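Local coordinates for DUF871 domain-containing protein (Enterococcus faecalis, PDB 2P0O) that is of unknown function but probably hydrolyses disaccharides of N-acetylmuramic acid 6-phosphate and N-acetylglucosamine from cell-wall turnover, at residues V174-P179 against V208-D213; Q201-A206 against P224-R229. All coordinates share one frame; numbering follows the deposited sequence.

Contact 1 (V174-P179 against V208-D213). With NA (sodium ion), chain C.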
loop_
_atom_site.group_PDB
_atom_site.type_symbol
_atom_site.label_atom_id
_atom_site.label_comp_id
_atom_site.label_asym_id
_atom_site.label_seq_id
_atom_site.Cartn_x
_atom_site.Cartn_y
_atom_site.Cartn_z
ATOM N N VAL A 174 -7.304 10.564 7.026
ATOM C CA VAL A 174 -7.742 9.169 6.941
ATOM C C VAL A 174 -6.539 8.286 6.651
ATOM O O VAL A 174 -5.849 8.488 5.648
ATOM C CB VAL A 174 -8.795 8.973 5.825
ATOM C CG1 VAL A 174 -9.101 7.451 5.623
ATOM C CG2 VAL A 174 -10.037 9.748 6.159
ATOM N N PHE A 175 -6.305 7.327 7.549
ATOM C CA PHE A 175 -5.215 6.365 7.463
ATOM C C PHE A 175 -5.830 4.951 7.404
ATOM O O PHE A 175 -6.794 4.624 8.129
ATOM C CB PHE A 175 -4.331 6.449 8.725
ATOM C CG PHE A 175 -3.347 7.599 8.737
ATOM C CD1 PHE A 175 -3.779 8.909 8.768
ATOM C CD2 PHE A 175 -1.973 7.351 8.775
ATOM C CE1 PHE A 175 -2.853 9.961 8.792
ATOM C CE2 PHE A 175 -1.043 8.394 8.820
ATOM C CZ PHE A 175 -1.480 9.702 8.806
ATOM N N THR A 176 -5.228 4.103 6.586
ATOM C CA THR A 176 -5.742 2.776 6.339
ATOM C C THR A 176 -4.574 1.792 6.198
ATOM O O THR A 176 -3.431 2.194 5.921
ATOM C CB THR A 176 -6.599 2.777 5.049
ATOM O OG1 THR A 176 -7.191 1.488 4.881
ATOM C CG2 THR A 176 -5.743 3.074 3.824
ATOM N N PHE A 177 -4.861 0.508 6.367
ATOM C CA PHE A 177 -3.859 -0.520 6.202
ATOM C C PHE A 177 -4.043 -1.330 4.917
ATOM O O PHE A 177 -5.155 -1.444 4.387
ATOM C CB PHE A 177 -3.871 -1.506 7.389
ATOM C CG PHE A 177 -3.454 -0.892 8.697
ATOM C CD1 PHE A 177 -2.100 -0.774 9.033
ATOM C CD2 PHE A 177 -4.411 -0.427 9.589
ATOM C CE1 PHE A 177 -1.697 -0.221 10.246
ATOM C CE2 PHE A 177 -4.036 0.108 10.834
ATOM C CZ PHE A 177 -2.666 0.242 11.151
ATOM N N VAL A 178 -2.946 -1.923 4.444
ATOM C CA VAL A 178 -3.043 -3.018 3.501
ATOM C C VAL A 178 -2.261 -4.159 4.154
ATOM O O VAL A 178 -1.384 -3.912 4.992
ATOM C CB VAL A 178 -2.466 -2.666 2.092
ATOM C CG1 VAL A 178 -3.332 -1.606 1.395
ATOM C CG2 VAL A 178 -0.990 -2.207 2.163
ATOM N N PRO A 179 -2.538 -5.414 3.739
ATOM C CA PRO A 179 -1.771 -6.519 4.302
ATOM C C PRO A 179 -0.364 -6.569 3.695
ATOM O O PRO A 179 -0.101 -5.947 2.649
ATOM C CB PRO A 179 -2.595 -7.750 3.905
ATOM C CG PRO A 179 -3.231 -7.357 2.590
ATOM C CD PRO A 179 -3.514 -5.858 2.721
ATOM N N VAL A 208 -1.200 1.349 -3.769
ATOM C CA VAL A 208 -1.324 2.331 -4.813
ATOM C C VAL A 208 -2.794 2.693 -5.092
ATOM O O VAL A 208 -3.122 3.892 -5.211
ATOM C CB VAL A 208 -0.537 1.902 -6.100
ATOM C CG1 VAL A 208 -0.696 2.949 -7.210
ATOM C CG2 VAL A 208 0.935 1.755 -5.759
ATOM N N GLY A 209 -3.671 1.695 -5.191
ATOM C CA GLY A 209 -5.088 1.989 -5.459
ATOM C C GLY A 209 -5.706 2.832 -4.359
ATOM O O GLY A 209 -6.391 3.814 -4.631
ATOM N N LEU A 210 -5.420 2.481 -3.109
ATOM C CA LEU A 210 -5.957 3.219 -1.974
ATOM C C LEU A 210 -5.461 4.649 -1.943
ATOM O O LEU A 210 -6.225 5.570 -1.702
ATOM C CB LEU A 210 -5.597 2.519 -0.659
ATOM C CG LEU A 210 -6.490 1.348 -0.309
ATOM C CD1 LEU A 210 -6.056 0.816 1.044
ATOM C CD2 LEU A 210 -7.999 1.750 -0.278
HETATM N N MSE A 211 -4.175 4.827 -2.215
HETATM C CA MSE A 211 -3.562 6.133 -2.220
HETATM C C MSE A 211 -4.206 7.039 -3.276
HETATM O O MSE A 211 -4.318 8.255 -3.072
HETATM C CB MSE A 211 -2.050 6.008 -2.445
HETATM C CG MSE A 211 -1.256 7.292 -2.060
HETATM SE SE MSE A 211 -1.330 7.634 -0.087
HETATM C CE MSE A 211 -1.893 9.490 -0.290
ATOM N N ALA A 212 -4.642 6.460 -4.396
ATOM C CA ALA A 212 -5.294 7.258 -5.439
ATOM C C ALA A 212 -6.681 7.717 -4.999
ATOM O O ALA A 212 -7.248 8.641 -5.566
ATOM C CB ALA A 212 -5.376 6.474 -6.753
ATOM N N ASP A 213 -7.233 7.084 -3.974
ATOM C CA ASP A 213 -8.584 7.469 -3.546
ATOM C C ASP A 213 -8.535 8.875 -2.934
ATOM O O ASP A 213 -7.690 9.141 -2.075
ATOM C CB ASP A 213 -9.152 6.461 -2.564
ATOM C CG ASP A 213 -10.580 6.762 -2.202
ATOM O OD1 ASP A 213 -11.488 6.157 -2.827
ATOM O OD2 ASP A 213 -10.811 7.624 -1.327
HETATM NA NA NA C . -5.543 9.761 -1.677
#
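Leu210 reaches from helix 203-212 onto strand 173-178 with a single methyl, CD1, which lies 3.6 Å from Thr176 CG2 and 3.7 Å from Val178 CG1. Thr176 and Val178 are two apart on the strand, so both turn their CB toward the helix, whereas Phe177 between them turns away. The threonine and leucine side chains run obliquely across each other; those of Val178 and Leu210 pass in opposite directions. With its CG anti to its own carbonyl carbon (chi1 -81°) and an extended chi2 of -177°, Leu210 sends CD1 out toward the strand. The methyl also lies 4.1 Å from Phe177 O, a van der Waals approach to the backbone. Thr176 meets the leucine with CG2, while OG1 makes a weak hydrogen bond with Thr194 OG1. Phe160 of helix 157-169 and Val219 of strand 218-221 also pack on Leu210, extending the apolar cluster.

Beyond this cluster the segments separate, and the C-terminal end of the helix is looser: Met211, a selenomethionine, is partly exposed and does not touch 174-179, and Ala212 is exposed. Here the backbone turns to a sodium ion, bound by Met211 O at 2.4 Å and Asp213 O at 2.3 Å, with Val216 O as a third ligand. The strand and helix segments run nearly antiparallel, at 164° with their axes 9.9 Å apart, as expected for a strand and the following helix in a beta-alpha-beta unit of a TIM barrel.

Contact 2 (Q201-A206 against P224-R229)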
loop_
_atom_site.group_PDB
_atom_site.type_symbol
_atom_site.label_atom_id
_atom_site.label_comp_id
_atom_site.label_asym_id
_atom_site.label_seq_id
_atom_site.Cartn_x
_atom_site.Cartn_y
_atom_site.Cartn_z
ATOM N N GLN A 201 -4.202 -10.349 -1.455
ATOM C CA GLN A 201 -3.906 -9.655 -2.727
ATOM C C GLN A 201 -2.507 -8.979 -2.712
ATOM O O GLN A 201 -1.896 -8.832 -1.658
ATOM C CB GLN A 201 -4.990 -8.612 -3.092
ATOM C CG GLN A 201 -6.421 -9.165 -3.325
ATOM C CD GLN A 201 -6.477 -10.364 -4.262
ATOM O OE1 GLN A 201 -6.009 -10.315 -5.401
ATOM N NE2 GLN A 201 -7.045 -11.460 -3.778
ATOM N N ASN A 202 -2.018 -8.609 -3.894
ATOM C CA ASN A 202 -0.741 -7.905 -4.058
ATOM C C ASN A 202 -0.810 -6.613 -3.253
ATOM O O ASN A 202 -1.629 -5.758 -3.551
ATOM C CB ASN A 202 -0.504 -7.581 -5.552
ATOM C CG ASN A 202 0.845 -6.920 -5.807
ATOM O OD1 ASN A 202 1.403 -6.235 -4.940
ATOM N ND2 ASN A 202 1.387 -7.144 -6.987
ATOM N N PRO A 203 0.004 -6.505 -2.195
ATOM C CA PRO A 203 0.024 -5.291 -1.372
ATOM C C PRO A 203 0.366 -4.018 -2.142
ATOM O O PRO A 203 -0.166 -2.939 -1.822
ATOM C CB PRO A 203 1.105 -5.588 -0.311
ATOM C CG PRO A 203 1.242 -7.085 -0.304
ATOM C CD PRO A 203 0.911 -7.555 -1.682
ATOM N N PHE A 204 1.248 -4.115 -3.133
ATOM C CA PHE A 204 1.599 -2.942 -3.940
ATOM C C PHE A 204 0.380 -2.402 -4.668
ATOM O O PHE A 204 0.133 -1.203 -4.644
ATOM C CB PHE A 204 2.755 -3.250 -4.923
ATOM C CG PHE A 204 2.934 -2.212 -6.018
ATOM C CD1 PHE A 204 3.553 -0.994 -5.748
ATOM C CD2 PHE A 204 2.504 -2.471 -7.319
ATOM C CE1 PHE A 204 3.725 -0.030 -6.741
ATOM C CE2 PHE A 204 2.666 -1.520 -8.324
ATOM C CZ PHE A 204 3.271 -0.282 -8.037
ATOM N N ALA A 205 -0.366 -3.291 -5.335
ATOM C CA ALA A 205 -1.555 -2.859 -6.053
ATOM C C ALA A 205 -2.599 -2.295 -5.075
ATOM O O ALA A 205 -3.298 -1.355 -5.399
ATOM C CB ALA A 205 -2.166 -4.028 -6.852
ATOM N N ALA A 206 -2.697 -2.901 -3.894
ATOM C CA ALA A 206 -3.662 -2.481 -2.893
ATOM C C ALA A 206 -3.335 -1.066 -2.398
ATOM O O ALA A 206 -4.213 -0.200 -2.375
ATOM C CB ALA A 206 -3.678 -3.492 -1.729
ATOM N N PRO A 224 4.188 -7.509 9.466
ATOM C CA PRO A 224 5.604 -7.181 9.677
ATOM C C PRO A 224 6.439 -6.766 8.452
ATOM O O PRO A 224 7.259 -5.854 8.576
ATOM C CB PRO A 224 6.173 -8.457 10.320
ATOM C CG PRO A 224 4.994 -9.031 11.116
ATOM C CD PRO A 224 3.798 -8.736 10.187
ATOM N N THR A 225 6.284 -7.445 7.316
ATOM C CA THR A 225 7.064 -7.127 6.129
ATOM C C THR A 225 6.276 -7.474 4.869
ATOM O O THR A 225 5.283 -8.233 4.891
ATOM C CB THR A 225 8.420 -7.912 6.049
ATOM O OG1 THR A 225 8.152 -9.306 5.814
ATOM C CG2 THR A 225 9.314 -7.746 7.327
ATOM N N ILE A 226 6.742 -6.915 3.758
ATOM C CA ILE A 226 6.297 -7.338 2.434
ATOM C C ILE A 226 7.434 -8.149 1.839
ATOM O O ILE A 226 8.561 -8.047 2.322
ATOM C CB ILE A 226 5.959 -6.141 1.530
ATOM C CG1 ILE A 226 6.966 -5.008 1.724
ATOM C CG2 ILE A 226 4.488 -5.683 1.777
ATOM C CD1 ILE A 226 6.874 -3.921 0.676
ATOM N N SER A 227 7.152 -8.949 0.811
ATOM C CA SER A 227 8.191 -9.748 0.158
ATOM C C SER A 227 9.139 -8.852 -0.651
ATOM O O SER A 227 8.796 -7.719 -0.982
ATOM C CB SER A 227 7.557 -10.755 -0.785
ATOM O OG SER A 227 6.963 -10.051 -1.863
ATOM N N GLU A 228 10.332 -9.365 -0.960
ATOM C CA GLU A 228 11.269 -8.686 -1.849
ATOM C C GLU A 228 10.641 -8.275 -3.192
ATOM O O GLU A 228 10.919 -7.183 -3.709
ATOM C CB GLU A 228 12.514 -9.564 -2.084
ATOM C CG GLU A 228 13.319 -9.857 -0.812
ATOM C CD GLU A 228 14.413 -8.814 -0.534
ATOM O OE1 GLU A 228 14.564 -7.857 -1.342
ATOM O OE2 GLU A 228 15.136 -8.956 0.491
ATOM N N ARG A 229 9.795 -9.144 -3.741
ATOM C CA ARG A 229 9.123 -8.916 -5.001
ATOM C C ARG A 229 8.245 -7.669 -4.936
ATOM O O ARG A 229 8.193 -6.838 -5.878
ATOM C CB ARG A 229 8.237 -10.127 -5.311
ATOM C CG ARG A 229 7.635 -10.112 -6.715
ATOM C CD ARG A 229 6.680 -11.298 -6.915
ATOM N NE ARG A 229 6.280 -11.406 -8.316
ATOM C CZ ARG A 229 5.305 -10.700 -8.899
ATOM N NH1 ARG A 229 4.589 -9.805 -8.213
ATOM N NH2 ARG A 229 5.053 -10.885 -10.182
#
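The Asn202 amide lies at the edge of the Arg229 guanidinium, near its plane, while the pyrrolidine ring of Pro203 meets the CG2 methyl of Ile226. These contacts join the starts of two successive outer helices of the TIM barrel, 203-212 and 228-240. The Asn202 and Arg229 groups are neighbours rather than partners: ND2 and NH1 are 4.3 Å apart and both are donors. Asn202 ND2 instead gives its hydrogen bond to Gln233 OE1, and Arg229 NH2 forms salt bridges with Asp342 and Glu246, which probably balance the arginine's charge. Arg229 gets there through a chain extended through chi3, before chi4 of -82° turns the guanidinium across the chain's end.

The apolar half of the contact is modest. Ile226 CG2 stands 4.0 Å from Pro203 CB and 4.1 Å from Pro203 CG, touching one margin of the ring, and the two side chains run past one another in opposing senses. Chi1 of 40° holds CG2 anti to the isoleucine's carbonyl carbon and directs that methyl at the proline. Met231 and Phe234 of helix 228-240, together with Tyr22 and Met26 of helix 17-28, also pack on Ile226, so the pair belongs to a wider buried layer.

An N-cap residue precedes each helix, Ser227 in one and Asn202 in the other. Asn202 OD1 caps its helix through two weak bonds: one from Phe204 N, at 2.8 Å but bent to 129°, and a longer one from Ala205 N, at 3.5 Å.

Overall arrangement
Both contacts use helix 203-212, contact 2 at its N-terminal start and contact 1 toward its C-terminal end, with centres about 13 Å apart. Their segments alternate along the chain in the order 174-179, 201-206, 208-213, 224-229. Contact 1 packs the helix inward on barrel strand 173-178; contact 2 joins it to the beginning of helix 228-240, which follows strand 218-221, the last of the eight. The two also meet directly: Val178 CG1 lies 3.7 Å from Ala206 CB. Together they tie the seventh strand and its helix to the closing unit of the TIM barrel, and contact 2 also reaches residues that follow the barrel in the chain.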